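Local atomic coordinates of Baccell_00875 (Bacteroides cellulosilyticus DSM 14838, PDB entry 5NO8), a protein that probably acts as a polysaccharide lyase that removes L-rhamnose caps from glucuronic acid in complex arabinogalactan proteins. Residues E394-L408 with N678-R692. Sequence-based numbering, arbitrary orientation.
Sequences ERLGMGVLLVKQYLL and NDQDWALVYYLLVNR
With CG of Trp682 beside its backbone N (chi1 -70°), one face of the indole lies over Gly397; Lys404, likewise turned at chi1 but extended beyond CG, runs its ammonium to Val685. Both belong to a pair of helices, 396-408 and 682-692, that run in roughly the same direction, their axes crossing at 34° and approaching to 8.5 Å, within the mainly helical C-terminal half of the chain. Such closeness suits a glycine: Gly397 CA makes a CH-pi contact 3.5 Å from the centroid of the Trp682 six-membered ring, and a CB on this residue would run into Trp682 NE1. At the edge of the indole, Trp682 NE1 donates to a lone pair of Glu394 O over 2.8 Å, although the bond is bent, with the oxygen tilted 29° out of the ring plane. That carbonyl, which also accepts from Gly397 N, lies where the 3-10 turn leads into the helix. A leucine in place of Trp682 would probably leave Glu394 O without its indole donor and open a gap over Gly397 and beside Val400. Farther along, the packing is knobs-into-holes. Branched Val685 fills the hole formed by Gly397, Val400, Leu401 and Lys404, and Leu688 enters the next, among Leu401, Lys404, Gln405 and Leu408. Leu401, its two methyls forked, packs on Leu684, with Leu401 CD1 3.6 Å from Leu684 CB. Before the C-terminal helix, Arg395 NH1 grips the side-chain carbonyl of Asn678 (OD1, 2.8 Å), while Arg395 NH2 forms a salt bridge with Asp390 and Asn678 ND2 reaches the carbonyls of Phe600 and Asp388. Lys404 suits its place because its aliphatic chain packs on Leu688, while Lys404 NZ, also bonded to Leu694 O, donates to Val685 O (3.1 Å) from the carbonyl face opposite Leu689 N.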
loop_
_atom_site.group_PDB
_atom_site.type_symbol
_atom_site.label_atom_id
_atom_site.label_comp_id
_atom_site.label_asym_id
_atom_site.label_seq_id
_atom_site.Cartn_x
_atom_site.Cartn_y
_atom_site.Cartn_z
ATOM N N GLU A 394 -9.131 -10.603 12.769
ATOM C CA GLU A 394 -7.788 -10.581 12.205
ATOM C C GLU A 394 -6.699 -10.925 13.226
ATOM O O GLU A 394 -5.570 -11.214 12.819
ATOM C CB GLU A 394 -7.458 -9.193 11.628
ATOM C CG GLU A 394 -8.073 -8.865 10.290
ATOM C CD GLU A 394 -9.485 -8.305 10.349
ATOM O OE1 GLU A 394 -10.174 -8.368 11.410
ATOM O OE2 GLU A 394 -9.907 -7.787 9.293
ATOM N N ARG A 395 -6.998 -10.832 14.522
ATOM C CA ARG A 395 -6.026 -11.211 15.579
ATOM C C ARG A 395 -5.676 -12.710 15.578
ATOM O O ARG A 395 -4.659 -13.099 16.165
ATOM C CB ARG A 395 -6.496 -10.788 16.972
ATOM C CG ARG A 395 -6.153 -9.370 17.423
ATOM C CD ARG A 395 -6.675 -8.285 16.506
ATOM N NE ARG A 395 -8.141 -8.254 16.483
ATOM C CZ ARG A 395 -8.868 -7.562 15.610
ATOM N NH1 ARG A 395 -8.278 -6.801 14.674
ATOM N NH2 ARG A 395 -10.202 -7.625 15.667
ATOM N N LEU A 396 -6.476 -13.536 14.903
ATOM C CA LEU A 396 -6.099 -14.922 14.561
ATOM C C LEU A 396 -4.716 -15.082 13.921
ATOM O O LEU A 396 -4.085 -16.124 14.085
ATOM C CB LEU A 396 -7.144 -15.605 13.674
ATOM C CG LEU A 396 -8.338 -16.278 14.382
ATOM C CD1 LEU A 396 -7.868 -17.610 14.982
ATOM C CD2 LEU A 396 -8.978 -15.417 15.457
ATOM N N GLY A 397 -4.250 -14.062 13.188
ATOM C CA GLY A 397 -2.949 -14.112 12.581
ATOM C C GLY A 397 -1.826 -14.330 13.569
ATOM O O GLY A 397 -0.848 -14.979 13.212
ATOM N N MET A 398 -1.956 -13.822 14.782
ATOM C CA MET A 398 -0.950 -14.085 15.840
ATOM C C MET A 398 -0.841 -15.574 16.159
ATOM O O MET A 398 0.275 -16.105 16.298
ATOM C CB MET A 398 -1.221 -13.271 17.078
ATOM C CG MET A 398 -0.847 -11.803 16.852
ATOM S SD MET A 398 -1.027 -10.768 18.264
ATOM C CE MET A 398 -2.769 -10.345 18.103
ATOM N N GLY A 399 -1.975 -16.281 16.190
ATOM C CA GLY A 399 -1.911 -17.735 16.364
ATOM C C GLY A 399 -1.306 -18.450 15.176
ATOM O O GLY A 399 -0.510 -19.380 15.323
ATOM N N VAL A 400 -1.659 -18.039 13.969
ATOM C CA VAL A 400 -1.154 -18.698 12.786
ATOM C C VAL A 400 0.373 -18.466 12.700
ATOM O O VAL A 400 1.141 -19.386 12.382
ATOM C CB VAL A 400 -1.892 -18.240 11.520
ATOM C CG1 VAL A 400 -1.315 -18.889 10.282
ATOM C CG2 VAL A 400 -3.389 -18.563 11.640
ATOM N N LEU A 401 0.809 -17.250 13.023
ATOM C CA LEU A 401 2.239 -16.983 13.037
ATOM C C LEU A 401 2.958 -17.887 14.063
ATOM O O LEU A 401 4.006 -18.494 13.735
ATOM C CB LEU A 401 2.536 -15.535 13.410
ATOM C CG LEU A 401 4.021 -15.202 13.573
ATOM C CD1 LEU A 401 4.799 -15.549 12.317
ATOM C CD2 LEU A 401 4.187 -13.736 13.936
ATOM N N LEU A 402 2.447 -17.924 15.295
ATOM C CA LEU A 402 3.113 -18.740 16.325
ATOM C C LEU A 402 3.188 -20.223 15.957
ATOM O O LEU A 402 4.205 -20.862 16.253
ATOM C CB LEU A 402 2.545 -18.534 17.704
ATOM C CG LEU A 402 3.183 -17.418 18.529
ATOM C CD1 LEU A 402 3.208 -16.058 17.844
ATOM C CD2 LEU A 402 2.518 -17.325 19.886
ATOM N N VAL A 403 2.164 -20.753 15.278
ATOM C CA VAL A 403 2.256 -22.127 14.745
ATOM C C VAL A 403 3.393 -22.274 13.745
ATOM O O VAL A 403 4.169 -23.223 13.824
ATOM C CB VAL A 403 0.967 -22.607 14.029
ATOM C CG1 VAL A 403 1.192 -23.998 13.446
ATOM C CG2 VAL A 403 -0.193 -22.612 14.982
ATOM N N LYS A 404 3.487 -21.367 12.770
ATOM C CA LYS A 404 4.503 -21.508 11.745
ATOM C C LYS A 404 5.890 -21.440 12.399
ATOM O O LYS A 404 6.763 -22.225 12.058
ATOM C CB LYS A 404 4.348 -20.470 10.633
ATOM C CG LYS A 404 3.114 -20.733 9.794
ATOM C CD LYS A 404 3.058 -19.861 8.565
ATOM C CE LYS A 404 1.760 -20.102 7.814
ATOM N NZ LYS A 404 1.833 -19.486 6.473
ATOM N N GLN A 405 6.056 -20.538 13.354
ATOM C CA GLN A 405 7.335 -20.411 14.053
ATOM C C GLN A 405 7.604 -21.665 14.935
ATOM O O GLN A 405 8.734 -22.137 15.026
ATOM C CB GLN A 405 7.398 -19.146 14.901
ATOM C CG GLN A 405 8.785 -18.858 15.484
ATOM C CD GLN A 405 9.856 -18.426 14.485
ATOM O OE1 GLN A 405 9.703 -18.492 13.267
ATOM N NE2 GLN A 405 10.991 -18.013 15.028
ATOM N N TYR A 406 6.570 -22.220 15.534
ATOM C CA TYR A 406 6.699 -23.492 16.229
ATOM C C TYR A 406 7.180 -24.595 15.303
ATOM O O TYR A 406 8.068 -25.393 15.665
ATOM C CB TYR A 406 5.373 -23.887 16.910
ATOM C CG TYR A 406 5.529 -25.260 17.504
ATOM C CD1 TYR A 406 6.150 -25.425 18.735
ATOM C CD2 TYR A 406 5.172 -26.384 16.783
ATOM C CE1 TYR A 406 6.375 -26.702 19.260
ATOM C CE2 TYR A 406 5.379 -27.662 17.294
ATOM C CZ TYR A 406 5.976 -27.812 18.534
ATOM O OH TYR A 406 6.200 -29.078 19.041
ATOM N N LEU A 407 6.634 -24.670 14.099
ATOM C CA LEU A 407 7.011 -25.740 13.180
ATOM C C LEU A 407 8.499 -25.666 12.796
ATOM O O LEU A 407 9.110 -26.702 12.493
ATOM C CB LEU A 407 6.120 -25.754 11.937
ATOM C CG LEU A 407 4.649 -26.092 12.198
ATOM C CD1 LEU A 407 3.857 -25.898 10.912
ATOM C CD2 LEU A 407 4.518 -27.512 12.726
ATOM N N LEU A 408 9.076 -24.458 12.844
ATOM C CA LEU A 408 10.486 -24.251 12.555
ATOM C C LEU A 408 11.373 -24.499 13.747
ATOM O O LEU A 408 12.433 -25.127 13.617
ATOM C CB LEU A 408 10.701 -22.816 12.031
ATOM C CG LEU A 408 10.127 -22.589 10.646
ATOM C CD1 LEU A 408 10.063 -21.100 10.355
ATOM C CD2 LEU A 408 10.982 -23.277 9.584
ATOM N N ASN A 678 -1.866 -4.569 16.175
ATOM C CA ASN A 678 -3.196 -5.076 16.028
ATOM C C ASN A 678 -3.144 -6.344 15.193
ATOM O O ASN A 678 -2.996 -7.437 15.755
ATOM C CB ASN A 678 -4.104 -3.934 15.488
ATOM C CG ASN A 678 -5.555 -4.324 15.446
ATOM O OD1 ASN A 678 -5.853 -5.493 15.270
ATOM N ND2 ASN A 678 -6.482 -3.342 15.605
ATOM N N ASP A 679 -3.209 -6.228 13.873
ATOM C CA ASP A 679 -3.399 -7.353 12.976
ATOM C C ASP A 679 -2.228 -7.663 12.010
ATOM O O ASP A 679 -2.308 -8.576 11.198
ATOM C CB ASP A 679 -4.742 -7.176 12.186
ATOM C CG ASP A 679 -4.954 -5.771 11.590
ATOM O OD1 ASP A 679 -4.342 -4.749 12.027
ATOM O OD2 ASP A 679 -5.773 -5.698 10.627
ATOM N N GLN A 680 -1.147 -6.898 12.116
ATOM C CA GLN A 680 -0.023 -6.948 11.179
ATOM C C GLN A 680 0.770 -8.243 11.179
ATOM O O GLN A 680 1.561 -8.442 10.265
ATOM C CB GLN A 680 0.971 -5.777 11.398
ATOM C CG GLN A 680 1.807 -5.868 12.678
ATOM C CD GLN A 680 0.975 -5.900 13.934
ATOM O OE1 GLN A 680 1.127 -6.794 14.839
ATOM N NE2 GLN A 680 0.092 -4.938 14.033
ATOM N N ASP A 681 0.557 -9.123 12.146
ATOM C CA ASP A 681 1.361 -10.351 12.194
ATOM C C ASP A 681 1.078 -11.288 11.027
ATOM O O ASP A 681 1.910 -12.121 10.686
ATOM C CB ASP A 681 1.248 -10.996 13.560
ATOM C CG ASP A 681 1.857 -10.114 14.624
ATOM O OD1 ASP A 681 3.021 -9.681 14.436
ATOM O OD2 ASP A 681 1.188 -9.784 15.615
ATOM N N TRP A 682 -0.057 -11.106 10.339
ATOM C CA TRP A 682 -0.234 -11.733 9.031
ATOM C C TRP A 682 0.909 -11.492 8.031
ATOM O O TRP A 682 1.169 -12.320 7.168
ATOM C CB TRP A 682 -1.573 -11.308 8.369
ATOM C CG TRP A 682 -2.769 -11.860 9.043
ATOM C CD1 TRP A 682 -3.643 -11.188 9.825
ATOM C CD2 TRP A 682 -3.227 -13.219 9.001
ATOM N NE1 TRP A 682 -4.634 -12.033 10.276
ATOM C CE2 TRP A 682 -4.392 -13.290 9.798
ATOM C CE3 TRP A 682 -2.746 -14.383 8.402
ATOM C CZ2 TRP A 682 -5.098 -14.495 10.000
ATOM C CZ3 TRP A 682 -3.447 -15.592 8.608
ATOM C CH2 TRP A 682 -4.628 -15.614 9.387
ATOM N N ALA A 683 1.589 -10.344 8.110
ATOM C CA ALA A 683 2.704 -10.137 7.202
ATOM C C ALA A 683 3.775 -11.206 7.392
ATOM O O ALA A 683 4.381 -11.631 6.417
ATOM C CB ALA A 683 3.278 -8.738 7.340
ATOM N N LEU A 684 3.994 -11.642 8.625
ATOM C CA LEU A 684 4.995 -12.682 8.889
ATOM C C LEU A 684 4.452 -14.074 8.556
ATOM O O LEU A 684 5.189 -14.942 8.119
ATOM C CB LEU A 684 5.499 -12.596 10.318
ATOM C CG LEU A 684 6.308 -11.345 10.661
ATOM C CD1 LEU A 684 6.722 -11.406 12.129
ATOM C CD2 LEU A 684 7.498 -11.167 9.732
ATOM N N VAL A 685 3.146 -14.265 8.714
ATOM C CA VAL A 685 2.516 -15.484 8.199
ATOM C C VAL A 685 2.816 -15.665 6.720
ATOM O O VAL A 685 3.194 -16.751 6.269
ATOM C CB VAL A 685 0.984 -15.480 8.449
ATOM C CG1 VAL A 685 0.298 -16.651 7.731
ATOM C CG2 VAL A 685 0.663 -15.481 9.933
ATOM N N TYR A 686 2.674 -14.592 5.939
ATOM C CA TYR A 686 2.934 -14.672 4.529
ATOM C C TYR A 686 4.420 -14.652 4.175
ATOM O O TYR A 686 4.832 -15.254 3.166
ATOM C CB TYR A 686 2.109 -13.622 3.785
ATOM C CG TYR A 686 0.665 -14.061 3.704
ATOM C CD1 TYR A 686 0.306 -15.162 2.936
ATOM C CD2 TYR A 686 -0.302 -13.461 4.469
ATOM C CE1 TYR A 686 -1.012 -15.592 2.867
ATOM C CE2 TYR A 686 -1.628 -13.881 4.413
ATOM C CZ TYR A 686 -1.971 -14.938 3.599
ATOM O OH TYR A 686 -3.275 -15.338 3.542
ATOM N N TYR A 687 5.228 -14.011 5.020
ATOM C CA TYR A 687 6.675 -14.062 4.873
ATOM C C TYR A 687 7.136 -15.530 4.933
ATOM O O TYR A 687 7.931 -15.964 4.114
ATOM C CB TYR A 687 7.366 -13.254 5.965
ATOM C CG TYR A 687 8.848 -13.250 5.819
ATOM C CD1 TYR A 687 9.616 -14.289 6.321
ATOM C CD2 TYR A 687 9.493 -12.230 5.117
ATOM C CE1 TYR A 687 10.999 -14.299 6.155
ATOM C CE2 TYR A 687 10.852 -12.251 4.942
ATOM C CZ TYR A 687 11.595 -13.289 5.468
ATOM O OH TYR A 687 12.964 -13.286 5.253
ATOM N N LEU A 688 6.611 -16.260 5.900
ATOM C CA LEU A 688 6.975 -17.672 6.088
ATOM C C LEU A 688 6.380 -18.593 5.042
ATOM O O LEU A 688 7.010 -19.590 4.695
ATOM C CB LEU A 688 6.637 -18.139 7.491
ATOM C CG LEU A 688 7.460 -17.421 8.567
ATOM C CD1 LEU A 688 6.981 -17.743 9.936
ATOM C CD2 LEU A 688 8.955 -17.732 8.458
ATOM N N LEU A 689 5.216 -18.250 4.493
ATOM C CA LEU A 689 4.715 -18.950 3.307
ATOM C C LEU A 689 5.648 -18.813 2.119
ATOM O O LEU A 689 6.099 -19.798 1.515
ATOM C CB LEU A 689 3.316 -18.434 2.930
ATOM C CG LEU A 689 2.746 -19.095 1.660
ATOM C CD1 LEU A 689 2.367 -20.544 1.998
ATOM C CD2 LEU A 689 1.551 -18.315 1.177
ATOM N N VAL A 690 5.977 -17.566 1.783
ATOM C CA VAL A 690 6.758 -17.268 0.618
ATOM C C VAL A 690 8.157 -17.856 0.702
ATOM O O VAL A 690 8.653 -18.367 -0.300
ATOM C CB VAL A 690 6.851 -15.743 0.397
ATOM C CG1 VAL A 690 7.945 -15.362 -0.585
ATOM C CG2 VAL A 690 5.500 -15.221 -0.056
ATOM N N ASN A 691 8.777 -17.765 1.880
ATOM C CA ASN A 691 10.181 -18.138 2.022
ATOM C C ASN A 691 10.403 -19.592 2.412
ATOM O O ASN A 691 11.469 -20.124 2.134
ATOM C CB ASN A 691 10.890 -17.194 2.970
ATOM C CG ASN A 691 11.185 -15.883 2.294
ATOM O OD1 ASN A 691 12.002 -15.846 1.364
ATOM N ND2 ASN A 691 10.446 -14.833 2.652
ATOM N N ARG A 692 9.426 -20.193 3.075
ATOM C CA ARG A 692 9.582 -21.557 3.591
ATOM C C ARG A 692 8.461 -22.505 3.247
ATOM O O ARG A 692 8.523 -23.671 3.653
ATOM C CB ARG A 692 9.771 -21.493 5.095
ATOM C CG ARG A 692 11.123 -20.922 5.429
ATOM C CD ARG A 692 11.460 -21.026 6.870
ATOM N NE ARG A 692 12.668 -20.263 7.099
ATOM C CZ ARG A 692 13.910 -20.683 6.846
ATOM N NH1 ARG A 692 14.164 -21.896 6.396
ATOM N NH2 ARG A 692 14.914 -19.872 7.076
HETATM O O HOH W 1 -2.904 -11.145 13.486
#